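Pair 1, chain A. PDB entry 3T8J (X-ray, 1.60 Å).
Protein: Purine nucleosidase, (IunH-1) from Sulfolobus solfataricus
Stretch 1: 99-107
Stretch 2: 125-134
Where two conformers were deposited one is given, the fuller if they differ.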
# COMPACT_ATOMS: atom_id res chain seq x y z
N LYS A 99 -31.03 21.63 -3.48
CA LYS A 99 -30.58 20.46 -4.22
C LYS A 99 -29.06 20.26 -4.15
O LYS A 99 -28.32 21.22 -4.27
CB LYS A 99 -31.00 20.61 -5.69
CG LYS A 99 -30.70 19.43 -6.57
CD LYS A 99 -31.19 19.67 -8.01
CE LYS A 99 -32.70 19.65 -8.13
NZ LYS A 99 -33.26 18.27 -7.99
N HIS A 100 -28.61 19.02 -3.94
CA HIS A 100 -27.21 18.68 -3.91
C HIS A 100 -26.56 18.99 -5.26
O HIS A 100 -27.14 18.70 -6.30
CB HIS A 100 -27.02 17.17 -3.61
CG HIS A 100 -25.64 16.78 -3.20
ND1 HIS A 100 -24.57 16.77 -4.06
CD2 HIS A 100 -25.16 16.32 -2.01
CE1 HIS A 100 -23.49 16.35 -3.42
NE2 HIS A 100 -23.82 16.10 -2.16
N ALA A 101 -25.38 19.59 -5.23
CA ALA A 101 -24.60 19.87 -6.43
C ALA A 101 -24.53 18.69 -7.40
O ALA A 101 -24.61 18.90 -8.60
CB ALA A 101 -23.18 20.29 -6.07
N ALA A 102 -24.35 17.47 -6.91
CA ALA A 102 -24.21 16.32 -7.85
C ALA A 102 -25.46 16.11 -8.70
O ALA A 102 -25.38 15.81 -9.91
CB ALA A 102 -23.84 15.04 -7.09
N LEU A 103 -26.64 16.29 -8.10
CA LEU A 103 -27.90 16.20 -8.80
C LEU A 103 -28.10 17.38 -9.77
O LEU A 103 -28.61 17.20 -10.90
CB LEU A 103 -29.06 16.02 -7.82
CG LEU A 103 -28.91 14.84 -6.84
CD1 LEU A 103 -30.08 14.81 -5.85
CD2 LEU A 103 -28.77 13.50 -7.57
N ALA A 104 -27.69 18.58 -9.37
CA ALA A 104 -27.73 19.75 -10.25
C ALA A 104 -26.84 19.57 -11.48
O ALA A 104 -27.22 19.94 -12.59
CB ALA A 104 -27.34 21.03 -9.49
N ILE A 105 -25.66 19.01 -11.29
CA ILE A 105 -24.74 18.72 -12.43
C ILE A 105 -25.40 17.79 -13.44
O ILE A 105 -25.34 18.05 -14.64
CB ILE A 105 -23.39 18.15 -11.93
CG1 ILE A 105 -22.62 19.21 -11.14
CG2 ILE A 105 -22.53 17.63 -13.11
CD1 ILE A 105 -21.50 18.62 -10.25
N ILE A 106 -26.07 16.74 -12.96
CA ILE A 106 -26.77 15.82 -13.87
C ILE A 106 -27.89 16.55 -14.64
O ILE A 106 -27.99 16.42 -15.87
CB ILE A 106 -27.31 14.61 -13.09
CG1 ILE A 106 -26.17 13.73 -12.58
CG2 ILE A 106 -28.25 13.76 -13.98
CD1 ILE A 106 -26.59 12.75 -11.48
N ASP A 107 -28.70 17.34 -13.94
CA ASP A 107 -29.79 18.08 -14.58
C ASP A 107 -29.27 19.04 -15.66
O ASP A 107 -29.83 19.14 -16.75
CB ASP A 107 -30.59 18.84 -13.53
CG ASP A 107 -31.52 17.94 -12.71
OD1 ASP A 107 -31.78 16.79 -13.12
OD2 ASP A 107 -32.03 18.41 -11.66
N THR A 125 -14.88 15.97 -5.80
CA THR A 125 -15.92 15.16 -5.17
C THR A 125 -17.30 15.29 -5.84
O THR A 125 -17.99 14.29 -6.01
CB THR A 125 -16.00 15.47 -3.64
OG1 THR A 125 -14.66 15.51 -3.12
CG2 THR A 125 -16.80 14.39 -2.94
N ASN A 126 -17.74 16.51 -6.18
CA ASN A 126 -19.08 16.69 -6.77
C ASN A 126 -19.16 16.07 -8.16
O ASN A 126 -20.18 15.47 -8.50
CB ASN A 126 -19.48 18.16 -6.85
CG ASN A 126 -19.77 18.76 -5.51
OD1 ASN A 126 -20.21 18.08 -4.61
ND2 ASN A 126 -19.53 20.07 -5.38
N LEU A 127 -18.11 16.27 -8.97
CA LEU A 127 -18.13 15.70 -10.34
C LEU A 127 -18.10 14.18 -10.26
O LEU A 127 -18.76 13.50 -11.08
CB LEU A 127 -17.00 16.26 -11.20
CG LEU A 127 -16.95 15.80 -12.66
CD1 LEU A 127 -18.20 16.24 -13.39
CD2 LEU A 127 -15.71 16.38 -13.35
N ALA A 128 -17.31 13.61 -9.36
CA ALA A 128 -17.28 12.17 -9.17
C ALA A 128 -18.64 11.63 -8.76
O ALA A 128 -19.09 10.62 -9.31
CB ALA A 128 -16.21 11.75 -8.14
N LEU A 129 -19.30 12.25 -7.78
CA LEU A 129 -20.62 11.80 -7.34
C LEU A 129 -21.66 11.89 -8.47
O LEU A 129 -22.46 10.97 -8.64
CB LEU A 129 -21.06 12.57 -6.08
CG LEU A 129 -22.25 11.97 -5.31
CD1 LEU A 129 -22.13 10.47 -5.13
CD2 LEU A 129 -22.37 12.66 -3.95
N ALA A 130 -21.63 12.97 -9.26
CA ALA A 130 -22.53 13.10 -10.40
C ALA A 130 -22.29 11.95 -11.39
O ALA A 130 -23.25 11.34 -11.89
CB ALA A 130 -22.33 14.48 -11.08
N TYR A 131 -21.02 11.67 -11.70
CA TYR A 131 -20.68 10.56 -12.64
C TYR A 131 -21.20 9.22 -12.10
O TYR A 131 -21.75 8.42 -12.86
CB TYR A 131 -19.16 10.48 -12.89
CG TYR A 131 -18.76 9.22 -13.60
CD1 TYR A 131 -18.99 9.09 -14.95
CD2 TYR A 131 -18.26 8.14 -12.90
CE1 TYR A 131 -18.69 7.90 -15.60
CE2 TYR A 131 -17.95 6.96 -13.53
CZ TYR A 131 -18.16 6.85 -14.88
OH TYR A 131 -17.88 5.66 -15.57
N LEU A 132 -20.96 8.96 -10.81
CA LEU A 132 -21.36 7.70 -10.20
C LEU A 132 -22.88 7.47 -10.30
O LEU A 132 -23.33 6.32 -10.55
CB LEU A 132 -20.90 7.62 -8.73
CG LEU A 132 -19.39 7.51 -8.50
CD1 LEU A 132 -19.07 7.82 -7.02
CD2 LEU A 132 -18.90 6.14 -8.91
N LEU A 133 -23.66 8.54 -10.16
CA LEU A 133 -25.11 8.46 -10.29
C LEU A 133 -25.60 8.38 -11.74
O LEU A 133 -26.66 7.79 -12.00
CB LEU A 133 -25.76 9.64 -9.59
CG LEU A 133 -25.61 9.53 -8.08
CD1 LEU A 133 -25.76 10.89 -7.43
CD2 LEU A 133 -26.62 8.52 -7.51
N ASP A 134 -24.87 9.00 -12.67
CA ASP A 134 -25.24 9.00 -14.11
C ASP A 134 -23.98 9.02 -14.98
O ASP A 134 -23.41 10.08 -15.28
CB ASP A 134 -26.15 10.19 -14.44
CG ASP A 134 -26.69 10.16 -15.85
OD1 ASP A 134 -26.32 9.28 -16.64
OD2 ASP A 134 -27.53 11.04 -16.18

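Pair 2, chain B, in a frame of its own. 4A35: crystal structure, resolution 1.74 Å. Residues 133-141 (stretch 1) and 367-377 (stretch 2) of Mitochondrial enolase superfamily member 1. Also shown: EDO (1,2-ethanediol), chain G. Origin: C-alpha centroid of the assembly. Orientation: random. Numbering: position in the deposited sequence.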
# COMPACT_ATOMS: atom_id res chain seq x y z
N LYS B 133 -20.75 -21.30 16.38
CA LYS B 133 -19.37 -21.73 16.60
C LYS B 133 -18.41 -20.54 16.66
O LYS B 133 -18.61 -19.55 15.94
CB LYS B 133 -18.92 -22.64 15.42
CG LYS B 133 -19.50 -24.03 15.46
CD LYS B 133 -19.09 -24.81 14.21
CE LYS B 133 -19.80 -26.16 14.24
NZ LYS B 133 -19.42 -27.01 13.08
N PRO B 134 -17.36 -20.59 17.51
CA PRO B 134 -16.30 -19.57 17.40
C PRO B 134 -15.63 -19.75 16.02
O PRO B 134 -15.68 -20.85 15.44
CB PRO B 134 -15.31 -19.95 18.53
CG PRO B 134 -15.63 -21.36 18.88
CD PRO B 134 -17.00 -21.69 18.45
N VAL B 135 -15.07 -18.67 15.46
CA VAL B 135 -14.45 -18.74 14.13
C VAL B 135 -13.38 -19.88 14.07
O VAL B 135 -13.32 -20.60 13.06
CB VAL B 135 -13.88 -17.35 13.68
CG1 VAL B 135 -12.81 -17.49 12.59
CG2 VAL B 135 -15.03 -16.45 13.21
N TRP B 136 -12.53 -20.03 15.10
CA TRP B 136 -11.51 -21.10 15.03
C TRP B 136 -12.17 -22.50 14.76
O TRP B 136 -11.68 -23.27 13.92
CB TRP B 136 -10.61 -21.15 16.28
CG TRP B 136 -11.27 -21.65 17.55
CD1 TRP B 136 -11.80 -20.88 18.55
CD2 TRP B 136 -11.41 -23.02 17.98
NE1 TRP B 136 -12.32 -21.68 19.55
CE2 TRP B 136 -12.07 -23.00 19.24
CE3 TRP B 136 -11.08 -24.26 17.41
CZ2 TRP B 136 -12.38 -24.17 19.95
CZ3 TRP B 136 -11.40 -25.43 18.12
CH2 TRP B 136 -12.06 -25.37 19.36
N LYS B 137 -13.34 -22.75 15.37
CA LYS B 137 -14.03 -24.04 15.29
C LYS B 137 -14.74 -24.16 13.97
O LYS B 137 -14.72 -25.24 13.37
CB LYS B 137 -14.98 -24.23 16.48
CG LYS B 137 -15.69 -25.60 16.53
CD LYS B 137 -14.71 -26.80 16.53
CE LYS B 137 -15.42 -28.10 16.91
NZ LYS B 137 -14.63 -29.29 16.43
N LEU B 138 -15.29 -23.04 13.47
CA LEU B 138 -15.91 -23.01 12.14
C LEU B 138 -14.88 -23.43 11.10
O LEU B 138 -15.18 -24.25 10.21
CB LEU B 138 -16.43 -21.57 11.83
CG LEU B 138 -16.99 -21.33 10.42
CD1 LEU B 138 -18.36 -22.05 10.28
CD2 LEU B 138 -17.13 -19.79 10.13
N LEU B 139 -13.64 -22.87 11.22
CA LEU B 139 -12.56 -23.20 10.29
C LEU B 139 -12.12 -24.65 10.43
O LEU B 139 -12.00 -25.36 9.41
CB LEU B 139 -11.37 -22.25 10.54
CG LEU B 139 -11.63 -20.79 10.12
CD1 LEU B 139 -10.49 -19.89 10.59
CD2 LEU B 139 -11.85 -20.70 8.58
N VAL B 140 -11.85 -25.08 11.67
CA VAL B 140 -11.46 -26.50 11.97
C VAL B 140 -12.48 -27.52 11.37
O VAL B 140 -12.06 -28.53 10.79
CB VAL B 140 -11.27 -26.72 13.50
CG1 VAL B 140 -11.31 -28.21 13.90
CG2 VAL B 140 -9.97 -26.06 13.98
N ASP B 141 -13.79 -27.25 11.49
CA ASP B 141 -14.84 -28.16 11.03
C ASP B 141 -15.14 -28.08 9.55
O ASP B 141 -15.82 -28.95 9.04
CB ASP B 141 -16.13 -27.91 11.84
CG ASP B 141 -16.07 -28.42 13.28
OD1 ASP B 141 -15.06 -29.12 13.65
OD2 ASP B 141 -17.05 -28.18 14.02
N GLN B 367 -6.13 -14.87 17.75
CA GLN B 367 -6.09 -16.15 18.52
C GLN B 367 -6.89 -17.26 17.73
O GLN B 367 -6.47 -18.41 17.71
CB GLN B 367 -6.68 -15.94 19.94
CG GLN B 367 -8.17 -15.56 19.94
CD GLN B 367 -8.75 -15.44 21.35
OE1 GLN B 367 -8.24 -16.04 22.32
NE2 GLN B 367 -9.75 -14.58 21.48
N HIS B 368 -8.03 -16.89 17.05
CA HIS B 368 -8.81 -17.88 16.29
C HIS B 368 -7.97 -18.42 15.14
O HIS B 368 -8.05 -19.61 14.83
CB HIS B 368 -10.09 -17.20 15.70
CG HIS B 368 -11.14 -16.86 16.71
ND1 HIS B 368 -12.19 -17.74 16.99
CD2 HIS B 368 -11.29 -15.74 17.45
CE1 HIS B 368 -12.91 -17.13 17.92
NE2 HIS B 368 -12.43 -15.92 18.21
N LEU B 369 -7.24 -17.54 14.47
CA LEU B 369 -6.48 -17.94 13.28
C LEU B 369 -5.32 -18.90 13.66
O LEU B 369 -5.06 -19.88 12.95
CB LEU B 369 -5.96 -16.70 12.52
CG LEU B 369 -7.04 -15.72 12.01
CD1 LEU B 369 -6.38 -14.43 11.39
CD2 LEU B 369 -7.96 -16.37 11.03
N ILE B 370 -4.62 -18.60 14.75
CA ILE B 370 -3.46 -19.41 15.13
C ILE B 370 -3.88 -20.75 15.81
O ILE B 370 -3.19 -21.75 15.62
CB ILE B 370 -2.42 -18.60 15.93
CG1 ILE B 370 -1.01 -19.19 15.78
CG2 ILE B 370 -2.80 -18.32 17.41
CD1 ILE B 370 -0.39 -19.19 14.24
N ILE B 371 -5.04 -20.76 16.53
CA ILE B 371 -5.56 -22.01 17.07
C ILE B 371 -5.93 -22.92 15.86
O ILE B 371 -5.61 -24.10 15.86
CB ILE B 371 -6.71 -21.76 18.05
CG1 ILE B 371 -6.12 -21.16 19.39
CG2 ILE B 371 -7.57 -23.02 18.29
CD1 ILE B 371 -7.17 -20.52 20.23
N PHE B 372 -6.62 -22.33 14.85
CA PHE B 372 -6.94 -23.06 13.61
C PHE B 372 -5.63 -23.57 12.94
O PHE B 372 -5.57 -24.74 12.57
CB PHE B 372 -7.79 -22.23 12.63
CG PHE B 372 -7.78 -22.81 11.22
CD1 PHE B 372 -8.49 -23.97 10.92
CD2 PHE B 372 -7.00 -22.23 10.21
CE1 PHE B 372 -8.46 -24.52 9.62
CE2 PHE B 372 -6.92 -22.82 8.94
CZ PHE B 372 -7.67 -23.96 8.65
N ASP B 373 -4.59 -22.71 12.88
CA ASP B 373 -3.31 -23.09 12.29
C ASP B 373 -2.78 -24.38 12.98
O ASP B 373 -2.39 -25.34 12.30
CB ASP B 373 -2.28 -21.95 12.41
CG ASP B 373 -0.96 -22.39 11.83
OD1 ASP B 373 -0.91 -22.63 10.61
OD2 ASP B 373 -0.00 -22.60 12.63
N TYR B 374 -2.70 -24.35 14.33
CA TYR B 374 -2.21 -25.52 15.08
C TYR B 374 -3.03 -26.78 14.82
O TYR B 374 -2.46 -27.86 14.57
CB TYR B 374 -2.19 -25.25 16.60
CG TYR B 374 -1.74 -26.47 17.40
CD1 TYR B 374 -0.42 -26.92 17.32
CD2 TYR B 374 -2.63 -27.19 18.19
CE1 TYR B 374 -0.01 -28.06 18.02
CE2 TYR B 374 -2.22 -28.33 18.90
CZ TYR B 374 -0.91 -28.75 18.82
OH TYR B 374 -0.53 -29.88 19.50
N ILE B 375 -4.36 -26.68 14.95
CA ILE B 375 -5.23 -27.85 14.81
C ILE B 375 -5.23 -28.40 13.36
O ILE B 375 -5.17 -29.61 13.17
CB ILE B 375 -6.67 -27.55 15.29
CG1 ILE B 375 -6.69 -27.23 16.81
CG2 ILE B 375 -7.63 -28.70 14.92
CD1 ILE B 375 -8.03 -26.58 17.29
N SER B 376 -5.32 -27.51 12.35
CA SER B 376 -5.57 -27.96 10.98
C SER B 376 -4.48 -27.70 9.95
O SER B 376 -4.63 -28.20 8.81
CB SER B 376 -6.87 -27.32 10.48
OG SER B 376 -7.99 -27.71 11.26
N VAL B 377 -3.47 -26.86 10.23
CA VAL B 377 -2.52 -26.51 9.15
C VAL B 377 -1.09 -26.91 9.49
O VAL B 377 -0.56 -27.80 8.83
CB VAL B 377 -2.62 -24.99 8.73
CG1 VAL B 377 -1.61 -24.64 7.62
CG2 VAL B 377 -4.04 -24.64 8.28
C1 EDO G . 3.10 -30.84 19.26
O1 EDO G . 1.84 -30.67 18.65
C2 EDO G . 3.72 -29.50 19.67
O2 EDO G . 4.43 -28.97 18.57

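Two helix pairs with a common backbone arrangement. In both, the last two loop residues lead into a first helix, from Ala101(A) in pair 1 and from Val135(B) in pair 2, that packs against a second (125-133 in pair 1; in pair 2 already under way at Gln367(B)). The first helix of pair 1 runs on past Asp107(A). Fourteen central residues superpose with an RMSD of 0.9 Å over N, CA and C. The crossing is left less alike than the local fit suggests: the helix axes approach to 8.1 Å at -62° in pair 1 and to 8.4 Å at -31° in pair 2.

The point of closest backbone approach shifts along the second helix. In pair 1 Ala102(A) CA and Ala130(A) CA are 4.4 Å apart; in pair 2 Trp136(B) CA and His368(B) CA are also 4.4 Å apart. Ala102(A) matches Trp136(B), but Ala130(A) matches Phe372(B), and His368(B) matches Asn126(A).

Pair 1 fills its centre with small side chains. Ala102(A) CB lies 3.9 Å from Leu129(A) CB, and Ala102(A) O is 3.5 Å from Ala130(A) CB, so methyl groups pack almost directly on the opposing helix. The isoleucines of the first helix extend this contact: Ile105(A) CG2 reaches Ala130(A) CB at 3.8 Å, and Ile106(A) CD1 reaches Leu133(A) CB at 3.7 Å.

In pair 2 the same positions carry aromatic rings. The indole of Trp136(B) runs along the second helix, with CE3 3.8 Å from Ile371(B) CG2 and CZ3 3.7 Å from Ile375(B) CD1; these isoleucines match Leu129(A) and Leu133(A). Phe372(B), in place of Ala130(A), has its CA-to-CB bond pointing toward the first helix, and its ring atom CD1 is 3.4 Å from Leu139(B) CB. Leu139(B) matches Ile105(A), so an isoleucine on an alanine in pair 1 becomes a leucine on a phenylalanine in pair 2. Val140(B) adds a contact from CG2 to Ile375(B) CG2 at 3.7 Å.

The start of the first helix is handled differently. In pair 1 the N-cap residue His100(A) accepts a capping bond within its own stretch, from Ala102(A) N to His100(A) ND1 (2.9 Å, 166°), and no hydrogen bond links the two stretches. In pair 2 the N-cap residue is Pro134(B), whose ring cannot accept such a bond. The amide at the position of Ala102(A) is instead satisfied from the other helix, Trp136(B) N donating to His368(B) ND1 (3.0 Å, 156°). A histidine imidazole thus receives the matching amide in both pairs, from opposite stretches. Asn126(A), at the place of His368(B), makes van der Waals contact, its ND2 3.7 Å from Ala101(A) CB, and hydrogen-bonds elsewhere in the structure.

Matched lysines precede both N-cap positions. Lys99(A) NZ forms a long salt bridge to Asp107(A) OD2 (3.9 Å), while Lys133(B) NZ meets Asp141(B) OD2 at 2.8 Å, a much closer contact.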